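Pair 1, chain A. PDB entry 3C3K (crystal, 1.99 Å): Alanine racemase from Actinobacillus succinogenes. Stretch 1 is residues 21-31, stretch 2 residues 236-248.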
# COMPACT_ATOMS: atom_id res chain seq x y z
N PRO A 21 0.52 -1.13 4.24
CA PRO A 21 0.20 -2.40 3.59
C PRO A 21 -0.65 -3.35 4.49
O PRO A 21 -1.23 -4.31 3.99
CB PRO A 21 1.59 -3.00 3.31
CG PRO A 21 2.53 -2.17 4.30
CD PRO A 21 1.97 -0.87 4.32
N PHE A 22 -0.65 -3.15 5.80
CA PHE A 22 -1.51 -3.97 6.68
C PHE A 22 -2.97 -3.64 6.37
O PHE A 22 -3.83 -4.53 6.27
CB PHE A 22 -1.22 -3.62 8.16
CG PHE A 22 -2.23 -4.20 9.16
CD1 PHE A 22 -2.11 -5.52 9.58
CD2 PHE A 22 -3.27 -3.44 9.65
CE1 PHE A 22 -3.00 -6.05 10.50
CE2 PHE A 22 -4.17 -3.97 10.55
CZ PHE A 22 -4.03 -5.27 10.98
N CYS A 23 -3.27 -2.35 6.20
CA CYS A 23 -4.65 -2.02 5.81
C CYS A 23 -5.05 -2.70 4.54
O CYS A 23 -6.14 -3.18 4.47
CB CYS A 23 -4.85 -0.55 5.67
SG CYS A 23 -4.58 0.25 7.28
N ALA A 24 -4.20 -2.70 3.51
CA ALA A 24 -4.53 -3.27 2.23
C ALA A 24 -4.83 -4.74 2.38
O ALA A 24 -5.70 -5.27 1.69
CB ALA A 24 -3.38 -3.03 1.18
N ALA A 25 -4.09 -5.42 3.23
CA ALA A 25 -4.29 -6.83 3.49
C ALA A 25 -5.59 -7.05 4.23
O ALA A 25 -6.29 -7.99 3.93
CB ALA A 25 -3.12 -7.46 4.31
N VAL A 26 -5.91 -6.21 5.21
CA VAL A 26 -7.22 -6.38 5.88
C VAL A 26 -8.38 -6.08 4.88
O VAL A 26 -9.35 -6.85 4.76
CB VAL A 26 -7.35 -5.48 7.11
CG1 VAL A 26 -8.77 -5.69 7.70
CG2 VAL A 26 -6.27 -5.86 8.17
N VAL A 27 -8.26 -4.99 4.11
CA VAL A 27 -9.24 -4.75 3.07
C VAL A 27 -9.46 -5.90 2.11
O VAL A 27 -10.60 -6.20 1.74
CB VAL A 27 -8.97 -3.48 2.35
CG1 VAL A 27 -9.93 -3.30 1.21
CG2 VAL A 27 -9.10 -2.34 3.34
N LYS A 28 -8.39 -6.54 1.68
CA LYS A 28 -8.51 -7.67 0.84
C LYS A 28 -9.45 -8.76 1.41
O LYS A 28 -10.26 -9.34 0.68
CB LYS A 28 -7.12 -8.27 0.53
CG LYS A 28 -7.20 -9.31 -0.61
CD LYS A 28 -5.81 -9.93 -0.97
CE LYS A 28 -5.93 -11.13 -1.98
NZ LYS A 28 -6.98 -10.81 -3.00
N GLY A 29 -9.30 -9.07 2.69
CA GLY A 29 -10.11 -10.10 3.33
C GLY A 29 -11.53 -9.59 3.49
O GLY A 29 -12.50 -10.33 3.30
N ILE A 30 -11.68 -8.31 3.82
CA ILE A 30 -13.00 -7.74 3.88
C ILE A 30 -13.73 -8.01 2.55
O ILE A 30 -14.85 -8.57 2.56
CB ILE A 30 -12.97 -6.23 4.26
CG1 ILE A 30 -12.66 -6.11 5.74
CG2 ILE A 30 -14.27 -5.57 3.97
CD1 ILE A 30 -12.26 -4.68 6.21
N GLU A 31 -13.10 -7.65 1.42
CA GLU A 31 -13.71 -7.74 0.10
C GLU A 31 -14.06 -9.17 -0.23
O GLU A 31 -15.09 -9.44 -0.81
CB GLU A 31 -12.74 -7.27 -0.97
CG GLU A 31 -12.41 -5.81 -0.96
CD GLU A 31 -11.21 -5.46 -1.88
OE1 GLU A 31 -10.29 -6.31 -2.09
OE2 GLU A 31 -11.24 -4.33 -2.39
N GLN A 236 3.99 -11.82 12.56
CA GLN A 236 3.02 -12.07 11.48
C GLN A 236 1.61 -12.05 12.00
O GLN A 236 1.29 -12.81 12.95
CB GLN A 236 3.28 -13.44 10.88
CG GLN A 236 2.31 -13.83 9.79
CD GLN A 236 2.67 -13.13 8.54
OE1 GLN A 236 3.79 -13.29 8.06
NE2 GLN A 236 1.74 -12.32 8.00
N GLN A 237 0.79 -11.11 11.51
CA GLN A 237 -0.68 -11.10 11.78
C GLN A 237 -1.44 -11.86 10.69
O GLN A 237 -1.04 -11.84 9.52
CB GLN A 237 -1.22 -9.70 11.78
CG GLN A 237 -0.62 -8.83 12.88
CD GLN A 237 -1.55 -7.74 13.27
OE1 GLN A 237 -2.74 -7.99 13.48
NE2 GLN A 237 -1.03 -6.49 13.41
N PRO A 238 -2.54 -12.50 11.06
CA PRO A 238 -3.33 -13.11 10.00
C PRO A 238 -4.24 -12.05 9.33
O PRO A 238 -5.48 -12.07 9.52
CB PRO A 238 -4.17 -14.17 10.75
CG PRO A 238 -4.34 -13.61 12.11
CD PRO A 238 -3.09 -12.79 12.41
N SER A 239 -3.64 -11.17 8.53
CA SER A 239 -4.30 -9.92 8.15
C SER A 239 -5.58 -10.11 7.34
O SER A 239 -6.60 -9.51 7.64
CB SER A 239 -3.32 -8.98 7.47
OG SER A 239 -2.32 -8.61 8.43
N GLU A 240 -5.50 -10.92 6.29
CA GLU A 240 -6.69 -11.30 5.55
C GLU A 240 -7.80 -11.94 6.39
O GLU A 240 -8.96 -11.58 6.21
CB GLU A 240 -6.33 -12.20 4.39
CG GLU A 240 -7.34 -12.20 3.30
CD GLU A 240 -6.82 -12.87 2.01
OE1 GLU A 240 -5.79 -12.41 1.46
OE2 GLU A 240 -7.41 -13.88 1.58
N GLN A 241 -7.47 -12.90 7.25
CA GLN A 241 -8.43 -13.50 8.22
C GLN A 241 -9.07 -12.48 9.16
O GLN A 241 -10.25 -12.57 9.43
CB GLN A 241 -7.79 -14.66 9.04
CG GLN A 241 -7.33 -15.88 8.15
CD GLN A 241 -7.02 -17.19 8.93
OE1 GLN A 241 -7.34 -18.30 8.47
NE2 GLN A 241 -6.39 -17.06 10.11
N ILE A 242 -8.31 -11.51 9.65
CA ILE A 242 -8.89 -10.36 10.35
C ILE A 242 -10.01 -9.66 9.57
O ILE A 242 -11.08 -9.46 10.13
CB ILE A 242 -7.79 -9.38 10.82
CG1 ILE A 242 -6.90 -10.06 11.85
CG2 ILE A 242 -8.39 -8.02 11.41
CD1 ILE A 242 -5.71 -9.25 12.16
N GLY A 243 -9.78 -9.28 8.32
CA GLY A 243 -10.86 -8.69 7.48
C GLY A 243 -12.02 -9.65 7.19
O GLY A 243 -13.18 -9.27 7.24
N MET A 244 -11.73 -10.91 6.88
CA MET A 244 -12.83 -11.83 6.55
C MET A 244 -13.72 -11.99 7.80
O MET A 244 -14.96 -11.99 7.70
CB MET A 244 -12.27 -13.17 6.11
CG MET A 244 -11.45 -13.16 4.83
SD MET A 244 -10.68 -14.77 4.36
CE MET A 244 -9.80 -15.03 5.76
N LYS A 245 -13.08 -12.04 8.97
CA LYS A 245 -13.81 -12.27 10.23
C LYS A 245 -14.59 -11.03 10.58
O LYS A 245 -15.73 -11.13 11.06
CB LYS A 245 -12.83 -12.75 11.36
CG LYS A 245 -13.52 -13.09 12.76
CD LYS A 245 -14.65 -14.11 12.58
CE LYS A 245 -14.62 -15.22 13.59
NZ LYS A 245 -15.54 -16.36 13.17
N ALA A 246 -14.01 -9.84 10.32
CA ALA A 246 -14.72 -8.60 10.60
C ALA A 246 -16.04 -8.59 9.83
O ALA A 246 -17.09 -8.40 10.40
CB ALA A 246 -13.83 -7.34 10.35
N VAL A 247 -16.00 -8.94 8.55
CA VAL A 247 -17.23 -9.07 7.77
C VAL A 247 -18.21 -10.06 8.30
O VAL A 247 -19.42 -9.74 8.36
CB VAL A 247 -16.94 -9.35 6.27
CG1 VAL A 247 -18.26 -9.59 5.48
CG2 VAL A 247 -16.16 -8.19 5.72
N SER A 248 -17.71 -11.24 8.67
CA SER A 248 -18.51 -12.25 9.32
C SER A 248 -19.25 -11.76 10.55
O SER A 248 -20.43 -12.13 10.73
CB SER A 248 -17.68 -13.47 9.71
OG SER A 248 -17.62 -14.27 8.54

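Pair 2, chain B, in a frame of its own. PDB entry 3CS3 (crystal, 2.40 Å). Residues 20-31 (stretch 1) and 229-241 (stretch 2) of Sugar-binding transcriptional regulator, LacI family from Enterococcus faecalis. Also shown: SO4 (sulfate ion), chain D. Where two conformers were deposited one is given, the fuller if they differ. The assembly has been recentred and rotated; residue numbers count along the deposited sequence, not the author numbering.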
# COMPACT_ATOMS: atom_id res chain seq x y z
N GLY B 20 -4.19 -1.19 2.59
CA GLY B 20 -2.83 -0.71 2.32
C GLY B 20 -2.40 0.43 3.23
O GLY B 20 -1.24 0.84 3.22
N SER B 21 -3.35 0.92 4.03
CA SER B 21 -3.08 1.92 5.04
C SER B 21 -2.47 1.27 6.29
O SER B 21 -1.89 1.97 7.14
CB SER B 21 -4.37 2.67 5.38
OG SER B 21 -4.99 2.17 6.56
N PHE B 22 -2.60 -0.05 6.42
CA PHE B 22 -1.93 -0.78 7.50
C PHE B 22 -1.08 -1.96 7.03
O PHE B 22 -0.33 -2.53 7.84
CB PHE B 22 -2.92 -1.18 8.62
CG PHE B 22 -3.94 -2.21 8.21
CD1 PHE B 22 -5.17 -1.82 7.70
CD2 PHE B 22 -3.69 -3.57 8.38
CE1 PHE B 22 -6.13 -2.77 7.34
CE2 PHE B 22 -4.63 -4.52 8.01
CZ PHE B 22 -5.86 -4.12 7.49
N TYR B 23 -1.19 -2.33 5.75
CA TYR B 23 -0.53 -3.52 5.20
C TYR B 23 0.98 -3.49 5.32
O TYR B 23 1.59 -4.47 5.71
CB TYR B 23 -0.90 -3.79 3.74
CG TYR B 23 -2.25 -4.44 3.54
CD1 TYR B 23 -2.88 -5.13 4.58
CD2 TYR B 23 -2.90 -4.37 2.31
CE1 TYR B 23 -4.13 -5.73 4.39
CE2 TYR B 23 -4.15 -4.96 2.12
CZ TYR B 23 -4.75 -5.64 3.16
OH TYR B 23 -5.98 -6.22 2.97
N GLY B 24 1.58 -2.34 4.98
CA GLY B 24 3.02 -2.17 4.98
C GLY B 24 3.67 -2.54 6.31
O GLY B 24 4.68 -3.25 6.34
N GLU B 25 3.07 -2.08 7.40
CA GLU B 25 3.61 -2.32 8.73
C GLU B 25 3.19 -3.69 9.29
O GLU B 25 3.87 -4.26 10.15
CB GLU B 25 3.29 -1.16 9.68
CG GLU B 25 1.94 -0.47 9.44
CD GLU B 25 1.99 0.68 8.43
OE1 GLU B 25 2.78 1.62 8.63
OE2 GLU B 25 1.22 0.64 7.45
N LEU B 26 2.06 -4.20 8.80
CA LEU B 26 1.63 -5.57 9.09
C LEU B 26 2.57 -6.58 8.42
O LEU B 26 3.06 -7.50 9.08
CB LEU B 26 0.19 -5.79 8.61
CG LEU B 26 -0.39 -7.20 8.78
CD1 LEU B 26 -0.72 -7.49 10.22
CD2 LEU B 26 -1.60 -7.38 7.89
N LEU B 27 2.82 -6.38 7.13
CA LEU B 27 3.76 -7.19 6.34
C LEU B 27 5.19 -7.18 6.87
O LEU B 27 5.87 -8.21 6.81
CB LEU B 27 3.73 -6.75 4.87
CG LEU B 27 2.83 -7.47 3.86
CD1 LEU B 27 1.77 -8.37 4.49
CD2 LEU B 27 2.16 -6.45 2.95
N GLU B 28 5.65 -6.04 7.38
CA GLU B 28 6.99 -5.90 7.97
C GLU B 28 7.12 -6.72 9.25
O GLU B 28 8.17 -7.27 9.55
CB GLU B 28 7.29 -4.43 8.30
CG GLU B 28 7.92 -3.62 7.17
CD GLU B 28 8.30 -2.21 7.59
OE1 GLU B 28 8.57 -1.99 8.80
OE2 GLU B 28 8.34 -1.31 6.72
N GLY B 29 6.02 -6.76 10.01
CA GLY B 29 5.96 -7.55 11.23
C GLY B 29 5.93 -9.04 10.95
O GLY B 29 6.57 -9.81 11.67
N ILE B 30 5.17 -9.43 9.92
CA ILE B 30 5.16 -10.82 9.45
C ILE B 30 6.57 -11.24 9.01
O ILE B 30 7.09 -12.25 9.50
CB ILE B 30 4.11 -11.05 8.31
CG1 ILE B 30 2.68 -10.83 8.81
CG2 ILE B 30 4.21 -12.46 7.76
CD1 ILE B 30 1.59 -10.97 7.75
N LYS B 31 7.17 -10.43 8.13
CA LYS B 31 8.55 -10.65 7.65
C LYS B 31 9.58 -10.86 8.75
O LYS B 31 10.35 -11.82 8.69
CB LYS B 31 9.00 -9.47 6.78
CG LYS B 31 9.01 -9.74 5.29
CD LYS B 31 9.38 -8.48 4.49
CE LYS B 31 10.73 -7.87 4.91
NZ LYS B 31 11.91 -8.65 4.44
N ALA B 229 -6.36 3.02 17.23
CA ALA B 229 -5.02 2.56 16.93
C ALA B 229 -4.72 1.23 17.58
O ALA B 229 -5.23 0.92 18.64
CB ALA B 229 -4.01 3.58 17.39
N TYR B 230 -3.87 0.46 16.91
CA TYR B 230 -3.33 -0.78 17.44
C TYR B 230 -1.94 -0.95 16.83
O TYR B 230 -1.59 -0.28 15.86
CB TYR B 230 -4.26 -1.96 17.09
CG TYR B 230 -4.72 -2.00 15.65
CD1 TYR B 230 -5.94 -1.44 15.26
CD2 TYR B 230 -3.93 -2.60 14.66
CE1 TYR B 230 -6.35 -1.46 13.92
CE2 TYR B 230 -4.33 -2.63 13.33
CZ TYR B 230 -5.55 -2.07 12.97
OH TYR B 230 -5.93 -2.11 11.65
N SER B 231 -1.13 -1.83 17.41
CA SER B 231 0.18 -2.12 16.84
C SER B 231 0.06 -3.07 15.65
O SER B 231 -0.22 -4.26 15.82
CB SER B 231 1.12 -2.71 17.89
OG SER B 231 2.45 -2.75 17.40
N LYS B 232 0.26 -2.53 14.44
CA LYS B 232 0.21 -3.35 13.23
C LYS B 232 1.43 -4.27 13.10
O LYS B 232 1.30 -5.39 12.60
CB LYS B 232 0.11 -2.49 11.97
CG LYS B 232 -1.07 -1.55 11.91
CD LYS B 232 -0.62 -0.14 12.24
CE LYS B 232 -1.31 0.88 11.38
NZ LYS B 232 -1.07 2.24 11.94
N HIS B 233 2.59 -3.79 13.56
CA HIS B 233 3.82 -4.58 13.58
C HIS B 233 3.66 -5.83 14.42
O HIS B 233 4.08 -6.92 14.02
CB HIS B 233 4.99 -3.75 14.14
CG HIS B 233 5.57 -2.76 13.17
ND1 HIS B 233 5.94 -3.09 11.89
CD2 HIS B 233 5.88 -1.45 13.32
CE1 HIS B 233 6.43 -2.02 11.28
NE2 HIS B 233 6.40 -1.01 12.13
N ARG B 234 3.03 -5.68 15.59
CA ARG B 234 2.84 -6.80 16.52
C ARG B 234 1.78 -7.77 16.02
O ARG B 234 1.90 -8.98 16.23
CB ARG B 234 2.50 -6.30 17.92
CG ARG B 234 3.65 -5.59 18.60
CD ARG B 234 3.30 -5.23 20.03
NE ARG B 234 4.16 -4.17 20.55
CZ ARG B 234 4.29 -3.89 21.85
NH1 ARG B 234 3.63 -4.60 22.76
NH2 ARG B 234 5.10 -2.91 22.23
N TRP B 235 0.74 -7.25 15.37
CA TRP B 235 -0.29 -8.08 14.74
C TRP B 235 0.38 -9.06 13.77
O TRP B 235 0.16 -10.27 13.86
CB TRP B 235 -1.30 -7.18 14.02
CG TRP B 235 -2.58 -7.84 13.56
CD1 TRP B 235 -3.03 -9.09 13.89
CD2 TRP B 235 -3.58 -7.25 12.72
NE1 TRP B 235 -4.25 -9.32 13.29
CE2 TRP B 235 -4.61 -8.21 12.57
CE3 TRP B 235 -3.71 -6.01 12.08
CZ2 TRP B 235 -5.75 -7.96 11.79
CZ3 TRP B 235 -4.84 -5.77 11.31
CH2 TRP B 235 -5.85 -6.75 11.17
N GLY B 236 1.25 -8.54 12.91
CA GLY B 236 2.08 -9.35 12.02
C GLY B 236 3.09 -10.27 12.69
O GLY B 236 3.29 -11.40 12.25
N MET B 237 3.73 -9.78 13.75
CA MET B 237 4.72 -10.54 14.50
C MET B 237 4.09 -11.76 15.18
O MET B 237 4.62 -12.87 15.08
CB MET B 237 5.40 -9.65 15.55
CG MET B 237 6.74 -10.18 16.05
SD MET B 237 8.16 -9.44 15.19
CE MET B 237 8.53 -8.08 16.30
N VAL B 238 2.97 -11.53 15.86
CA VAL B 238 2.20 -12.58 16.55
C VAL B 238 1.61 -13.58 15.55
O VAL B 238 1.58 -14.79 15.83
CB VAL B 238 1.09 -11.97 17.47
CG1 VAL B 238 0.17 -13.03 18.02
CG2 VAL B 238 1.72 -11.22 18.63
N ALA B 239 1.17 -13.10 14.39
CA ALA B 239 0.67 -13.99 13.33
C ALA B 239 1.76 -14.91 12.79
O ALA B 239 1.53 -16.10 12.57
CB ALA B 239 0.04 -13.20 12.21
N ALA B 240 2.95 -14.34 12.59
CA ALA B 240 4.14 -15.09 12.15
C ALA B 240 4.58 -16.15 13.16
O ALA B 240 4.92 -17.26 12.77
CB ALA B 240 5.27 -14.14 11.84
N GLU B 241 4.58 -15.82 14.45
CA GLU B 241 4.99 -16.78 15.49
C GLU B 241 3.94 -17.87 15.67
O GLU B 241 4.27 -19.00 16.00
CB GLU B 241 5.32 -16.07 16.82
CG GLU B 241 4.27 -16.19 17.95
CD GLU B 241 4.66 -15.47 19.24
OE1 GLU B 241 5.51 -14.55 19.20
OE2 GLU B 241 4.10 -15.82 20.30
S SO4 D . 2.84 0.23 14.37
O1 SO4 D . 4.01 0.85 14.98
O2 SO4 D . 2.78 -1.16 14.80
O3 SO4 D . 1.64 0.94 14.79
O4 SO4 D . 2.96 0.29 12.91

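The sharpest difference lies where A:Glu240 matches B:His233. In pair 1, the end of the A:Glu240 side chain comes nearer to the first helix, and A:Glu240 OE1 lies 3.5 Å from A:Lys28 CD. In pair 2, the imidazole of B:His233 folds back over the first helix. Its ND1 comes within 2.9 Å of B:Glu25 O, and B:Glu25 CB sits over the ring face, 4.0 Å from the ring centroid. A sulfate ion, probably from the crystallisation liquor, also binds here. B:His233 N donates a hydrogen bond to sulfate O2 (2.9 Å).

The backbone arrangement is the same. Fourteen central residues superpose with an RMSD of 0.3 Å. The two helices run in broadly the same direction, crossing at -44° in pair 1 and -36° in pair 2. Their axes approach to 6.4 and 6.5 Å.

Two glycines permit this closeness in each pair. A:Gly29 matches B:Gly29, and A:Gly243 matches B:Gly236. A CB on A:Gly29 would stand 2.0 Å from A:Glu240 O, a clash. One on B:Gly29 would stand 2.1 Å from B:His233 O. A CB on A:Gly243 would stand 2.2 Å from A:Val26 O, and one on B:Gly236 2.2 Å from B:Leu26 O; both would clash. Without side chains, the backbones touch directly. A:Gly29 CA lies 3.4 Å from A:Glu240 O, and B:Gly29 CA lies 3.4 Å from B:His233 O. Both are CA-H...O contacts. No clear hydrogen bond joins the helices in either pair.

The flanks are filled differently. A:Ile242 matches B:Trp235. In pair 1 the isoleucine only just reaches A:Phe22, with A:Ile242 CD1 4.5 Å from A:Phe22 CZ at the ring edge. In pair 2 the larger indole comes closer: B:Trp235 CZ3 is 3.5 Å from B:Phe22 CE2. Those rings are near parallel but slid apart, so they barely overlap. The phenylalanines themselves differ in chi1, t for A:Phe22 and p for B:Phe22. B:Leu26 also packs on the indole, its CD1 3.8 Å from B:Trp235 CD2. The matching A:Val26 CG1 is 4.4 Å from A:Ile242 CG2.

Nearer the helix starts, small residues meet in pair 1: A:Ala25 CB is 3.5 Å from A:Ser239 CB. Pair 2 has longer chains at these positions, with B:Glu25 CG 3.7 Å from B:Lys232 CB.

At the far end, A:Val247 matches B:Ala240. A:Val247 CG2 is 3.4 Å from A:Ile30 O and 3.7 Å from A:Ile30 CG2. The smaller alanine keeps the backbone contact, with B:Ala240 CB 3.5 Å from B:Ile30 O.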